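Local coordinates for protein insecticidal Delta-Endotoxin Cry8Ea1 (Bacillus Thuringiensis, PDB 3EB7) that kills the soil-dwelling larvae of the beetle Holotrichia parallela, probably by forming pores in gut-cell membranes as other three-domain Cry toxins do, at residues A[246-258]-A[346-359]. Numbering follows the deposited sequence.
Sequences PIGAIGAQGSWYD and STAGVLFAYTSKYY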
loop_
_atom_site.group_PDB
_atom_site.type_symbol
_atom_site.label_atom_id
_atom_site.label_comp_id
_atom_site.label_asym_id
_atom_site.label_seq_id
_atom_site.Cartn_x
_atom_site.Cartn_y
_atom_site.Cartn_z
ATOM N N PRO A 246 15.263 8.517 6.167
ATOM C CA PRO A 246 16.348 8.111 7.049
ATOM C C PRO A 246 16.410 8.939 8.377
ATOM O O PRO A 246 16.127 10.166 8.384
ATOM C CB PRO A 246 17.593 8.336 6.174
ATOM C CG PRO A 246 17.132 8.173 4.806
ATOM C CD PRO A 246 15.746 8.802 4.798
ATOM N N ILE A 247 16.764 8.272 9.488
ATOM C CA ILE A 247 16.747 8.906 10.804
ATOM C C ILE A 247 18.104 9.536 11.080
ATOM O O ILE A 247 18.959 8.987 11.816
ATOM C CB ILE A 247 16.280 7.937 11.923
ATOM C CG1 ILE A 247 14.955 7.266 11.488
ATOM C CG2 ILE A 247 16.055 8.725 13.227
ATOM C CD1 ILE A 247 14.562 6.060 12.293
ATOM N N GLY A 248 18.305 10.682 10.433
ATOM C CA GLY A 248 19.527 11.473 10.518
ATOM C C GLY A 248 19.118 12.939 10.540
ATOM O O GLY A 248 18.091 13.325 9.981
ATOM N N ALA A 249 19.921 13.754 11.210
ATOM C CA ALA A 249 19.599 15.144 11.383
ATOM C C ALA A 249 19.760 15.893 10.050
ATOM O O ALA A 249 20.657 15.599 9.269
ATOM C CB ALA A 249 20.492 15.751 12.482
ATOM N N ILE A 250 18.883 16.872 9.813
ATOM C CA ILE A 250 18.912 17.685 8.580
ATOM C C ILE A 250 18.689 19.129 8.946
ATOM O O ILE A 250 17.790 19.445 9.718
ATOM C CB ILE A 250 17.876 17.208 7.543
ATOM C CG1 ILE A 250 18.416 15.988 6.759
ATOM C CG2 ILE A 250 17.512 18.314 6.532
ATOM C CD1 ILE A 250 17.344 15.215 6.001
ATOM N N GLY A 251 19.530 19.996 8.393
ATOM C CA GLY A 251 19.378 21.416 8.558
ATOM C C GLY A 251 20.577 22.204 8.063
ATOM O O GLY A 251 21.547 21.654 7.520
ATOM N N ALA A 252 20.499 23.507 8.296
ATOM C CA ALA A 252 21.518 24.483 7.905
ATOM C C ALA A 252 22.876 24.373 8.653
ATOM O O ALA A 252 23.911 24.713 8.092
ATOM C CB ALA A 252 20.913 25.933 7.994
ATOM N N GLN A 253 22.859 23.898 9.899
ATOM C CA GLN A 253 24.067 23.589 10.687
ATOM C C GLN A 253 24.737 22.251 10.295
ATOM O O GLN A 253 25.820 21.934 10.787
ATOM C CB GLN A 253 23.741 23.521 12.188
ATOM C CG GLN A 253 22.935 24.719 12.764
ATOM C CD GLN A 253 21.554 24.905 12.135
ATOM O OE1 GLN A 253 20.865 23.926 11.821
ATOM N NE2 GLN A 253 21.144 26.169 11.947
ATOM N N GLY A 254 24.097 21.446 9.443
ATOM C CA GLY A 254 24.731 20.223 8.937
ATOM C C GLY A 254 23.737 19.098 8.753
ATOM O O GLY A 254 22.937 18.816 9.641
ATOM N N SER A 255 23.766 18.464 7.586
ATOM C CA SER A 255 22.906 17.303 7.346
ATOM C C SER A 255 23.715 16.015 7.245
ATOM O O SER A 255 24.874 16.020 6.805
ATOM C CB SER A 255 22.042 17.503 6.129
ATOM O OG SER A 255 21.476 18.787 6.131
ATOM N N TRP A 256 23.097 14.916 7.656
ATOM C CA TRP A 256 23.788 13.626 7.662
ATOM C C TRP A 256 24.328 13.285 6.263
ATOM O O TRP A 256 25.404 12.690 6.127
ATOM C CB TRP A 256 22.874 12.511 8.231
ATOM C CG TRP A 256 21.693 12.163 7.362
ATOM C CD1 TRP A 256 20.428 12.674 7.441
ATOM C CD2 TRP A 256 21.684 11.227 6.270
ATOM N NE1 TRP A 256 19.618 12.089 6.495
ATOM C CE2 TRP A 256 20.364 11.206 5.753
ATOM C CE3 TRP A 256 22.662 10.393 5.692
ATOM C CZ2 TRP A 256 20.000 10.410 4.671
ATOM C CZ3 TRP A 256 22.317 9.603 4.628
ATOM C CH2 TRP A 256 20.981 9.589 4.136
ATOM N N TYR A 257 23.602 13.723 5.239
ATOM C CA TYR A 257 23.886 13.403 3.835
ATOM C C TYR A 257 24.879 14.327 3.166
ATOM O O TYR A 257 25.118 14.238 1.967
ATOM C CB TYR A 257 22.581 13.359 3.037
ATOM C CG TYR A 257 21.697 14.599 3.089
ATOM C CD1 TYR A 257 22.193 15.866 2.753
ATOM C CD2 TYR A 257 20.349 14.487 3.380
ATOM C CE1 TYR A 257 21.381 16.987 2.755
ATOM C CE2 TYR A 257 19.522 15.597 3.402
ATOM C CZ TYR A 257 20.046 16.837 3.099
ATOM O OH TYR A 257 19.240 17.928 3.108
ATOM N N ASP A 258 25.453 15.226 3.953
ATOM C CA ASP A 258 26.524 16.119 3.486
ATOM C C ASP A 258 27.754 15.304 3.152
ATOM O O ASP A 258 28.526 15.671 2.276
ATOM C CB ASP A 258 26.927 17.098 4.598
ATOM C CG ASP A 258 25.984 18.289 4.722
ATOM O OD1 ASP A 258 25.106 18.492 3.831
ATOM O OD2 ASP A 258 26.152 19.022 5.744
ATOM N N SER A 346 11.734 9.261 17.116
ATOM C CA SER A 346 13.178 9.076 17.175
ATOM C C SER A 346 13.888 10.396 17.304
ATOM O O SER A 346 13.440 11.405 16.744
ATOM C CB SER A 346 13.719 8.367 15.931
ATOM O OG SER A 346 12.936 7.237 15.559
ATOM N N THR A 347 15.018 10.381 18.005
ATOM C CA THR A 347 15.847 11.543 18.082
ATOM C C THR A 347 17.114 11.339 17.238
ATOM O O THR A 347 18.018 10.593 17.599
ATOM C CB THR A 347 16.175 11.880 19.560
ATOM O OG1 THR A 347 14.951 12.089 20.274
ATOM C CG2 THR A 347 17.052 13.137 19.675
ATOM N N ALA A 348 17.167 12.012 16.103
ATOM C CA ALA A 348 18.361 12.054 15.324
ATOM C C ALA A 348 19.302 13.133 15.919
ATOM O O ALA A 348 18.986 14.338 15.912
ATOM C CB ALA A 348 18.014 12.314 13.863
ATOM N N GLY A 349 20.441 12.679 16.462
ATOM C CA GLY A 349 21.365 13.507 17.226
ATOM C C GLY A 349 22.545 13.940 16.385
ATOM O O GLY A 349 22.908 13.259 15.398
ATOM N N VAL A 350 23.116 15.086 16.764
ATOM C CA VAL A 350 24.401 15.586 16.230
ATOM C C VAL A 350 25.237 16.045 17.412
ATOM O O VAL A 350 24.768 16.861 18.240
ATOM C CB VAL A 350 24.284 16.849 15.292
ATOM C CG1 VAL A 350 25.633 17.107 14.586
ATOM C CG2 VAL A 350 23.194 16.699 14.282
ATOM N N LEU A 351 26.452 15.530 17.498
ATOM C CA LEU A 351 27.417 16.038 18.465
ATOM C C LEU A 351 28.406 16.958 17.723
ATOM O O LEU A 351 29.140 16.499 16.837
ATOM C CB LEU A 351 28.155 14.896 19.207
ATOM C CG LEU A 351 29.229 15.301 20.243
ATOM C CD1 LEU A 351 28.597 15.833 21.540
ATOM C CD2 LEU A 351 30.174 14.166 20.564
ATOM N N PHE A 352 28.435 18.243 18.114
ATOM C CA PHE A 352 29.384 19.222 17.531
ATOM C C PHE A 352 30.730 19.260 18.267
ATOM O O PHE A 352 30.802 19.560 19.462
ATOM C CB PHE A 352 28.762 20.623 17.465
ATOM C CG PHE A 352 27.454 20.682 16.701
ATOM C CD1 PHE A 352 26.240 20.676 17.365
ATOM C CD2 PHE A 352 27.440 20.755 15.321
ATOM C CE1 PHE A 352 25.050 20.791 16.668
ATOM C CE2 PHE A 352 26.244 20.849 14.611
ATOM C CZ PHE A 352 25.053 20.855 15.275
ATOM N N ALA A 353 31.788 18.909 17.545
ATOM C CA ALA A 353 33.144 18.890 18.063
ATOM C C ALA A 353 33.933 19.998 17.319
ATOM O O ALA A 353 33.421 20.583 16.362
ATOM C CB ALA A 353 33.756 17.523 17.830
ATOM N N TYR A 354 35.147 20.302 17.766
ATOM C CA TYR A 354 35.885 21.486 17.261
ATOM C C TYR A 354 36.002 21.518 15.752
ATOM O O TYR A 354 35.794 22.578 15.137
ATOM C CB TYR A 354 37.272 21.599 17.883
ATOM C CG TYR A 354 37.263 21.987 19.341
ATOM C CD1 TYR A 354 38.018 21.264 20.280
ATOM C CD2 TYR A 354 36.495 23.092 19.803
ATOM C CE1 TYR A 354 38.024 21.616 21.654
ATOM C CE2 TYR A 354 36.483 23.464 21.188
ATOM C CZ TYR A 354 37.256 22.714 22.102
ATOM O OH TYR A 354 37.282 23.065 23.454
ATOM N N THR A 355 36.271 20.342 15.163
ATOM C CA THR A 355 36.561 20.224 13.731
ATOM C C THR A 355 35.681 19.198 12.965
ATOM O O THR A 355 35.796 19.062 11.741
ATOM C CB THR A 355 38.045 19.865 13.537
ATOM O OG1 THR A 355 38.387 18.789 14.435
ATOM C CG2 THR A 355 38.971 21.079 13.850
ATOM N N SER A 356 34.800 18.485 13.667
ATOM C CA SER A 356 33.903 17.530 13.007
ATOM C C SER A 356 32.509 17.459 13.648
ATOM O O SER A 356 32.277 17.982 14.741
ATOM C CB SER A 356 34.552 16.127 12.949
ATOM O OG SER A 356 34.927 15.668 14.242
ATOM N N LYS A 357 31.577 16.826 12.939
ATOM C CA LYS A 357 30.262 16.519 13.482
ATOM C C LYS A 357 30.073 15.013 13.490
ATOM O O LYS A 357 30.526 14.343 12.583
ATOM C CB LYS A 357 29.169 17.151 12.639
ATOM C CG LYS A 357 29.339 18.637 12.435
ATOM C CD LYS A 357 28.154 19.243 11.716
ATOM C CE LYS A 357 28.599 20.420 10.916
ATOM N NZ LYS A 357 29.304 19.979 9.686
ATOM N N TYR A 358 29.395 14.502 14.509
ATOM C CA TYR A 358 29.024 13.092 14.593
ATOM C C TYR A 358 27.516 12.993 14.593
ATOM O O TYR A 358 26.850 13.558 15.486
ATOM C CB TYR A 358 29.417 12.455 15.924
ATOM C CG TYR A 358 30.839 12.501 16.425
ATOM C CD1 TYR A 358 31.443 13.699 16.843
ATOM C CD2 TYR A 358 31.544 11.305 16.615
ATOM C CE1 TYR A 358 32.741 13.711 17.383
ATOM C CE2 TYR A 358 32.835 11.293 17.174
ATOM C CZ TYR A 358 33.429 12.494 17.547
ATOM O OH TYR A 358 34.705 12.434 18.082
ATOM N N TYR A 359 26.982 12.235 13.642
ATOM C CA TYR A 359 25.553 12.018 13.548
ATOM C C TYR A 359 25.212 10.674 14.132
ATOM O O TYR A 359 26.037 9.753 14.072
ATOM C CB TYR A 359 25.093 12.094 12.088
ATOM C CG TYR A 359 25.334 13.453 11.474
ATOM C CD1 TYR A 359 26.513 13.721 10.804
ATOM C CD2 TYR A 359 24.367 14.447 11.544
ATOM C CE1 TYR A 359 26.740 14.965 10.236
ATOM C CE2 TYR A 359 24.583 15.705 10.991
ATOM C CZ TYR A 359 25.768 15.948 10.354
ATOM O OH TYR A 359 26.006 17.151 9.804
HETATM O O HOH W 1 21.500 12.501 13.045
HETATM O O HOH W 2 27.353 17.675 7.819
#
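Loop 246-258 lies against one face of the antiparallel beta hairpin of strands 340-352 and 357-369, Gly-248 and Ala-348 5.0 Å apart at CA, with no clear hydrogen bond between the segments. This hairpin is the middle pair of a four-stranded sheet in the second domain of the three-domain Cry toxin fold. Tyr-359 gives the largest share of the contact: one face of its ring is turned to the loop backbone, and Trp-256 CA makes a CH-pi contact 3.8 Å from the centroid, 4° off the normal. With CG anti to its carbonyl carbon (chi1 -62°), the ring runs out to the loop, OH lying 3.2 Å from Gly-254 C without a clear bond to that peptide. Away from the hairpin turn, Ile-247 lays CG2 on Ser-346 CB at 3.6 Å, while Ala-348 CB presses on the Gly-248/Ala-249 peptide. Ala-249 CB meets Val-350 CG2 at a tight 3.4 Å. Near the turn, Lys-357 CE comes within 3.2 Å of Gln-253 O. One water accepts from Ala-249 N and donates to Gly-349 O; a second donates to Asp-258 OD2 at 2.7 Å and lies doubtfully close to Tyr-359 OH. That same OD2 accepts Ser-255 N at 3.1 Å, from above the carboxylate plane.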